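Local coordinates for carbamate kinase (PDB 2E9Y), which probably acts as a carbamate kinase, transferring a phosphoryl group between ATP and carbamate, and belongs to the amino acid kinase family, at residues V32-S36 against L92-L97; R163-P168 against E211-D215; S63-E67 against V133-Y137. One frame throughout, in Å; residues are numbered along the deposited sequence.

Contact 1: residues V32-S36 against L92-L97; sequences VKRAS and LLKHSL
Two helices of the amino acid kinase alpha/beta fold, 25-44 and 78-103, pack side by side here; the segments 32-36 and 92-97 are helical throughout. Their axes approach to 8.8 Å and cross at -58°, with CA atoms nearest at Val-32/Leu-93 (5.9 Å), Lys-33/Ser-96 (5.9 Å) and Ser-36/Leu-97 (4.8 Å). The apolar part centres on Val-32 (chi1 t), whose CG2 meets Leu-93 CD2 at 3.9 Å and Leu-92 CB at 4.0 Å. Its CG1 packs against the backbone carbonyl Leu-92 O and against Ser-96 CB, each at 3.3 Å. Ile-16 of helix 13-16 extends this core, touching both Val-32 and Leu-93. Lys-94, pointing away from helix 25-44, and His-95 bond to the second subunit, Lys-94 by a salt bridge to Asp-175 of that subunit. The polar part is a serine pair: Ser-36 (chi1 m) returns its OG to Val-32 O of its own helix at 3.1 Å, and Ser-96 (chi1 t) sets its OG 3.1 Å from Ser-36 OG in a weak hydrogen bond.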
# COMPACT_ATOMS: atom_id res chain seq x y z
N VAL A 32 0.62 11.63 13.74
CA VAL A 32 1.66 11.59 12.71
C VAL A 32 2.33 12.95 12.53
O VAL A 32 3.51 13.06 12.25
CB VAL A 32 1.01 11.14 11.41
CG1 VAL A 32 1.86 11.59 10.22
CG2 VAL A 32 0.88 9.63 11.38
N LYS A 33 1.56 14.03 12.68
CA LYS A 33 2.13 15.37 12.55
C LYS A 33 3.21 15.55 13.61
O LYS A 33 4.30 16.04 13.32
CB LYS A 33 1.04 16.43 12.73
CG LYS A 33 1.55 17.86 12.58
CD LYS A 33 0.43 18.88 12.71
CE LYS A 33 0.94 20.31 12.54
NZ LYS A 33 1.53 20.55 11.19
N ARG A 34 2.90 15.14 14.84
CA ARG A 34 3.86 15.25 15.93
C ARG A 34 5.11 14.42 15.63
O ARG A 34 6.23 14.90 15.80
CB ARG A 34 3.24 14.76 17.25
CG ARG A 34 2.13 15.66 17.79
CD ARG A 34 1.83 15.35 19.26
NE ARG A 34 1.16 14.06 19.45
CZ ARG A 34 -0.12 13.84 19.19
NH1 ARG A 34 -0.89 14.81 18.72
NH2 ARG A 34 -0.64 12.63 19.39
N ALA A 35 4.91 13.19 15.17
CA ALA A 35 6.04 12.31 14.86
C ALA A 35 6.88 12.83 13.69
O ALA A 35 8.11 12.73 13.72
CB ALA A 35 5.53 10.91 14.55
N SER A 36 6.23 13.38 12.67
CA SER A 36 6.94 13.90 11.51
C SER A 36 7.80 15.10 11.87
O SER A 36 8.90 15.27 11.34
CB SER A 36 5.96 14.28 10.40
OG SER A 36 5.39 13.13 9.81
N LEU A 92 0.22 8.29 5.50
CA LEU A 92 0.06 9.31 6.53
C LEU A 92 1.41 9.90 6.93
O LEU A 92 1.57 11.13 7.00
CB LEU A 92 -0.65 8.72 7.76
CG LEU A 92 -2.14 8.42 7.58
CD1 LEU A 92 -2.68 7.76 8.83
CD2 LEU A 92 -2.90 9.72 7.29
N LEU A 93 2.39 9.04 7.18
CA LEU A 93 3.74 9.47 7.56
C LEU A 93 4.42 10.20 6.40
O LEU A 93 5.03 11.25 6.58
CB LEU A 93 4.59 8.27 7.99
CG LEU A 93 4.20 7.59 9.31
CD1 LEU A 93 4.92 6.26 9.44
CD2 LEU A 93 4.54 8.52 10.46
N LYS A 94 4.32 9.62 5.21
CA LYS A 94 4.90 10.19 4.00
C LYS A 94 4.40 11.61 3.72
O LYS A 94 5.19 12.53 3.51
CB LYS A 94 4.58 9.29 2.81
CG LYS A 94 4.75 9.94 1.44
CD LYS A 94 4.17 9.03 0.35
CE LYS A 94 4.20 9.69 -1.04
NZ LYS A 94 5.58 9.96 -1.53
N HIS A 95 3.08 11.77 3.70
CA HIS A 95 2.49 13.07 3.40
C HIS A 95 2.86 14.13 4.45
O HIS A 95 3.20 15.26 4.11
CB HIS A 95 0.96 12.93 3.33
CG HIS A 95 0.30 14.01 2.53
ND1 HIS A 95 0.27 14.02 1.16
CD2 HIS A 95 -0.35 15.14 2.93
CE1 HIS A 95 -0.36 15.10 0.73
NE2 HIS A 95 -0.75 15.79 1.79
N SER A 96 2.79 13.75 5.72
CA SER A 96 3.09 14.66 6.81
C SER A 96 4.57 15.06 6.86
O SER A 96 4.90 16.23 7.06
CB SER A 96 2.69 14.03 8.14
OG SER A 96 2.90 14.93 9.22
N LEU A 97 5.46 14.09 6.68
CA LEU A 97 6.89 14.37 6.71
C LEU A 97 7.30 15.27 5.55
O LEU A 97 8.05 16.23 5.73
CB LEU A 97 7.68 13.06 6.67
CG LEU A 97 9.21 13.20 6.75
CD1 LEU A 97 9.59 14.11 7.92
CD2 LEU A 97 9.82 11.82 6.93

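Contact 2: residues R163-P168 against E211-D215; sequences RVVPSP and EAVVD
This contact joins the end of the small antiparallel sheet, where strand 161-165 runs out, to the extended loop 211-215, which leads from strand 207-209 of the main amino acid kinase sheet into helix 216-226; the end-to-end directions differ by 60°. Pro-166 faces Ala-212 (CA-CA 4.8 Å) and Ser-167 faces Val-213 (4.9 Å). Glu-211 loses most surface. Its side chain (chi1 m, chi2 t) and the extended Arg-163 (chi1 to chi3 all t) form a two-pronged salt bridge, NH2 of Arg-163 to OE1 of Glu-211 at 2.8 Å and NH1 to OE2 at 3.1 Å. Glu-211 OE2 also accepts from Leu-78 N, and Arg-163 makes a cation-pi contact with Trp-151. Val-213 supplies the backbone link: its N donates to Pro-166 O at 2.9 Å, while its O receives a CA-H...O contact from Ser-167 CA at 3.0 Å. Val-213 CG1 also packs on Val-165 CG2 at 4.3 Å. Pro-168 CD packs on Ala-212 CB at 3.9 Å and lies 3.4 Å from the carbonyl Val-213 O. Asp-215 N-caps helix 216-226, its OD1 accepting from Leu-218 N. One water bridges the two segments there, donating to Pro-168 O at 2.6 Å and accepting from Asp-215 N at 2.8 Å.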
# COMPACT_ATOMS: atom_id res chain seq x y z
N ARG A 163 -9.53 -14.78 17.43
CA ARG A 163 -8.76 -15.60 16.52
C ARG A 163 -7.32 -15.26 16.85
O ARG A 163 -6.99 -14.09 17.03
CB ARG A 163 -9.01 -15.23 15.06
CG ARG A 163 -8.16 -16.07 14.10
CD ARG A 163 -8.04 -15.46 12.71
NE ARG A 163 -7.27 -16.34 11.83
CZ ARG A 163 -6.96 -16.07 10.56
NH1 ARG A 163 -7.35 -14.93 10.00
NH2 ARG A 163 -6.27 -16.96 9.85
N VAL A 164 -6.47 -16.28 16.96
CA VAL A 164 -5.07 -16.04 17.24
C VAL A 164 -4.28 -16.56 16.04
O VAL A 164 -4.62 -17.59 15.46
CB VAL A 164 -4.59 -16.78 18.53
CG1 VAL A 164 -5.11 -16.04 19.77
CG2 VAL A 164 -5.09 -18.21 18.53
N VAL A 165 -3.25 -15.82 15.65
CA VAL A 165 -2.43 -16.20 14.51
C VAL A 165 -0.97 -16.24 14.93
O VAL A 165 -0.59 -15.66 15.95
CB VAL A 165 -2.58 -15.20 13.34
CG1 VAL A 165 -4.02 -15.18 12.84
CG2 VAL A 165 -2.14 -13.82 13.77
N PRO A 166 -0.14 -16.95 14.16
CA PRO A 166 1.29 -17.08 14.45
C PRO A 166 2.06 -15.76 14.38
O PRO A 166 1.74 -14.88 13.58
CB PRO A 166 1.79 -18.05 13.37
CG PRO A 166 0.58 -18.86 13.05
CD PRO A 166 -0.52 -17.82 13.03
N SER A 167 3.09 -15.65 15.21
CA SER A 167 3.96 -14.47 15.21
C SER A 167 5.38 -15.03 15.16
O SER A 167 6.12 -14.98 16.13
CB SER A 167 3.77 -13.63 16.47
OG SER A 167 4.64 -12.51 16.44
N PRO A 168 5.76 -15.60 14.00
CA PRO A 168 7.08 -16.20 13.78
C PRO A 168 8.20 -15.17 13.76
O PRO A 168 7.96 -13.99 13.50
CB PRO A 168 6.92 -16.89 12.43
CG PRO A 168 5.95 -16.01 11.72
CD PRO A 168 4.93 -15.70 12.79
N GLU A 211 -0.83 -16.22 6.67
CA GLU A 211 -1.56 -15.42 7.65
C GLU A 211 -0.85 -15.50 8.98
O GLU A 211 -0.96 -16.49 9.71
CB GLU A 211 -3.01 -15.90 7.79
CG GLU A 211 -3.91 -15.41 6.66
CD GLU A 211 -5.38 -15.59 6.99
OE1 GLU A 211 -5.83 -16.75 7.06
OE2 GLU A 211 -6.07 -14.56 7.18
N ALA A 212 -0.09 -14.46 9.28
CA ALA A 212 0.67 -14.37 10.52
C ALA A 212 1.12 -12.93 10.66
O ALA A 212 0.98 -12.14 9.73
CB ALA A 212 1.88 -15.30 10.45
N VAL A 213 1.64 -12.59 11.83
CA VAL A 213 2.16 -11.25 12.04
C VAL A 213 3.61 -11.40 12.46
O VAL A 213 4.02 -12.45 12.96
CB VAL A 213 1.37 -10.49 13.13
CG1 VAL A 213 -0.06 -10.28 12.67
CG2 VAL A 213 1.40 -11.26 14.44
N VAL A 214 4.40 -10.36 12.23
CA VAL A 214 5.81 -10.38 12.60
C VAL A 214 6.06 -9.18 13.50
O VAL A 214 5.60 -8.08 13.20
CB VAL A 214 6.71 -10.30 11.35
CG1 VAL A 214 8.18 -10.21 11.74
CG2 VAL A 214 6.47 -11.52 10.47
N ASP A 215 6.76 -9.40 14.61
CA ASP A 215 7.06 -8.32 15.54
C ASP A 215 7.83 -7.22 14.80
O ASP A 215 8.87 -7.48 14.19
CB ASP A 215 7.91 -8.84 16.71
CG ASP A 215 8.14 -7.80 17.77
OD1 ASP A 215 9.07 -6.97 17.60
OD2 ASP A 215 7.40 -7.80 18.77
O HOH W 1 7.84 -11.95 15.16

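Contact 3: residues S63-E67 against V133-Y137; sequences SEAFE and VGPIY
This is a modest, partly buried helix-to-loop contact, 268 Å² in all, in which the last turn of helix 56-67 rests against the corner between strands 131-133 and 136-137. Segment 63-67 is helical, with Glu-67 N bonded to Ser-63 O at 3.1 Å; the opposing chain turns at Gly-134 and Pro-135. Closest in backbone are Ser-63 and Gly-134, with CA atoms 4.9 Å apart. Gly-134 has phi/psi of 98/-168, where a CB would collide with the preceding carbonyl and with Pro-135 CD. Ser-63 CB sits 3.7 Å from Gly-134 CA, and its OG, bonded to Val-59 O, lies 3.5 Å from Val-133 CG1. Pro-135 projects toward the helix between two glutamates: its CD is 3.8 Å from Glu-64 CG, and its CG is 4.1 Å from Glu-67 CB. The carboxylate of Glu-64 forms a salt bridge with Arg-73 of the second subunit. Glu-67 (chi1 m, chi2 m) bends toward Tyr-137 (chi1 m), whose OH reaches Glu-67 OE2 in a weak hydrogen bond of 3.1 Å; the stronger partner of Glu-67 is Arg-75, which pairs with OE1. Tyr-137 also meets Phe-153 edge-to-face. The arrangement joins a helix at the subunit interface to the small antiparallel sheet, consistent with the protruding subdomain of carbamate kinases.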
# COMPACT_ATOMS: atom_id res chain seq x y z
N SER A 63 -9.49 -6.12 9.97
CA SER A 63 -10.00 -7.47 10.20
C SER A 63 -11.47 -7.42 10.64
O SER A 63 -12.30 -8.20 10.18
CB SER A 63 -9.16 -8.17 11.27
OG SER A 63 -7.80 -8.26 10.86
N GLU A 64 -11.78 -6.49 11.54
CA GLU A 64 -13.15 -6.33 12.03
C GLU A 64 -14.08 -5.88 10.91
O GLU A 64 -15.20 -6.37 10.80
CB GLU A 64 -13.21 -5.29 13.15
CG GLU A 64 -12.47 -5.65 14.43
CD GLU A 64 -12.72 -4.64 15.52
OE1 GLU A 64 -13.86 -4.59 16.02
OE2 GLU A 64 -11.78 -3.89 15.86
N ALA A 65 -13.60 -4.94 10.10
CA ALA A 65 -14.39 -4.41 8.99
C ALA A 65 -14.80 -5.51 8.01
O ALA A 65 -15.97 -5.61 7.66
CB ALA A 65 -13.59 -3.33 8.25
N PHE A 66 -13.85 -6.34 7.58
CA PHE A 66 -14.19 -7.39 6.63
C PHE A 66 -15.12 -8.43 7.27
O PHE A 66 -16.02 -8.95 6.61
CB PHE A 66 -12.92 -8.06 6.09
CG PHE A 66 -11.92 -7.08 5.52
CD1 PHE A 66 -12.35 -5.94 4.85
CD2 PHE A 66 -10.55 -7.31 5.65
CE1 PHE A 66 -11.43 -5.03 4.32
CE2 PHE A 66 -9.62 -6.41 5.13
CZ PHE A 66 -10.06 -5.26 4.47
N GLU A 67 -14.92 -8.71 8.55
CA GLU A 67 -15.77 -9.67 9.24
C GLU A 67 -17.18 -9.12 9.49
O GLU A 67 -18.10 -9.89 9.75
CB GLU A 67 -15.15 -10.11 10.56
CG GLU A 67 -13.97 -11.06 10.42
CD GLU A 67 -14.35 -12.41 9.84
OE1 GLU A 67 -15.56 -12.68 9.64
OE2 GLU A 67 -13.43 -13.22 9.58
N VAL A 133 -6.14 -11.26 16.84
CA VAL A 133 -6.36 -10.34 15.73
C VAL A 133 -7.82 -10.34 15.33
O VAL A 133 -8.42 -11.39 15.11
CB VAL A 133 -5.52 -10.72 14.49
CG1 VAL A 133 -5.90 -9.83 13.31
CG2 VAL A 133 -4.04 -10.56 14.79
N GLY A 134 -8.41 -9.15 15.24
CA GLY A 134 -9.79 -9.07 14.83
C GLY A 134 -10.81 -8.93 15.95
O GLY A 134 -10.46 -8.69 17.10
N PRO A 135 -12.09 -9.10 15.62
CA PRO A 135 -13.23 -9.00 16.53
C PRO A 135 -13.45 -10.23 17.38
O PRO A 135 -12.73 -11.22 17.29
CB PRO A 135 -14.39 -8.77 15.57
CG PRO A 135 -14.03 -9.69 14.45
CD PRO A 135 -12.55 -9.44 14.25
N ILE A 136 -14.48 -10.15 18.21
CA ILE A 136 -14.86 -11.26 19.07
C ILE A 136 -15.76 -12.16 18.25
O ILE A 136 -16.70 -11.69 17.59
CB ILE A 136 -15.61 -10.75 20.32
CG1 ILE A 136 -14.63 -9.96 21.19
CG2 ILE A 136 -16.23 -11.92 21.07
CD1 ILE A 136 -15.29 -9.19 22.31
N TYR A 137 -15.47 -13.46 18.27
CA TYR A 137 -16.26 -14.44 17.53
C TYR A 137 -17.11 -15.25 18.48
O TYR A 137 -16.72 -15.51 19.62
CB TYR A 137 -15.34 -15.40 16.78
CG TYR A 137 -14.57 -14.77 15.65
CD1 TYR A 137 -13.31 -14.21 15.87
CD2 TYR A 137 -15.09 -14.75 14.36
CE1 TYR A 137 -12.59 -13.64 14.82
CE2 TYR A 137 -14.37 -14.19 13.30
CZ TYR A 137 -13.12 -13.64 13.54
OH TYR A 137 -12.39 -13.09 12.50

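In the fold
Contacts 2 and 3 share the small antiparallel sheet and touch, their centres 15 Å apart: Arg-163 O lies 3.0 Å from Val-133 N in a probable hydrogen bond, and Arg-163 CB packs on Tyr-137 CE1 at 3.9 Å. The sheet is thus met by helix 56-67 through contact 3 and by the loop 211-215 through contact 2. Contact 1 stands apart, its centre 27 Å from that of contact 2, on the opposite side of the chain's centre, and 28 Å from that of contact 3. Helices 56-67 and 78-103 nevertheless follow each other in sequence, and contacts 1 and 3 both reach the second subunit, whereas no other chain of the assembly touches the segments of contact 2.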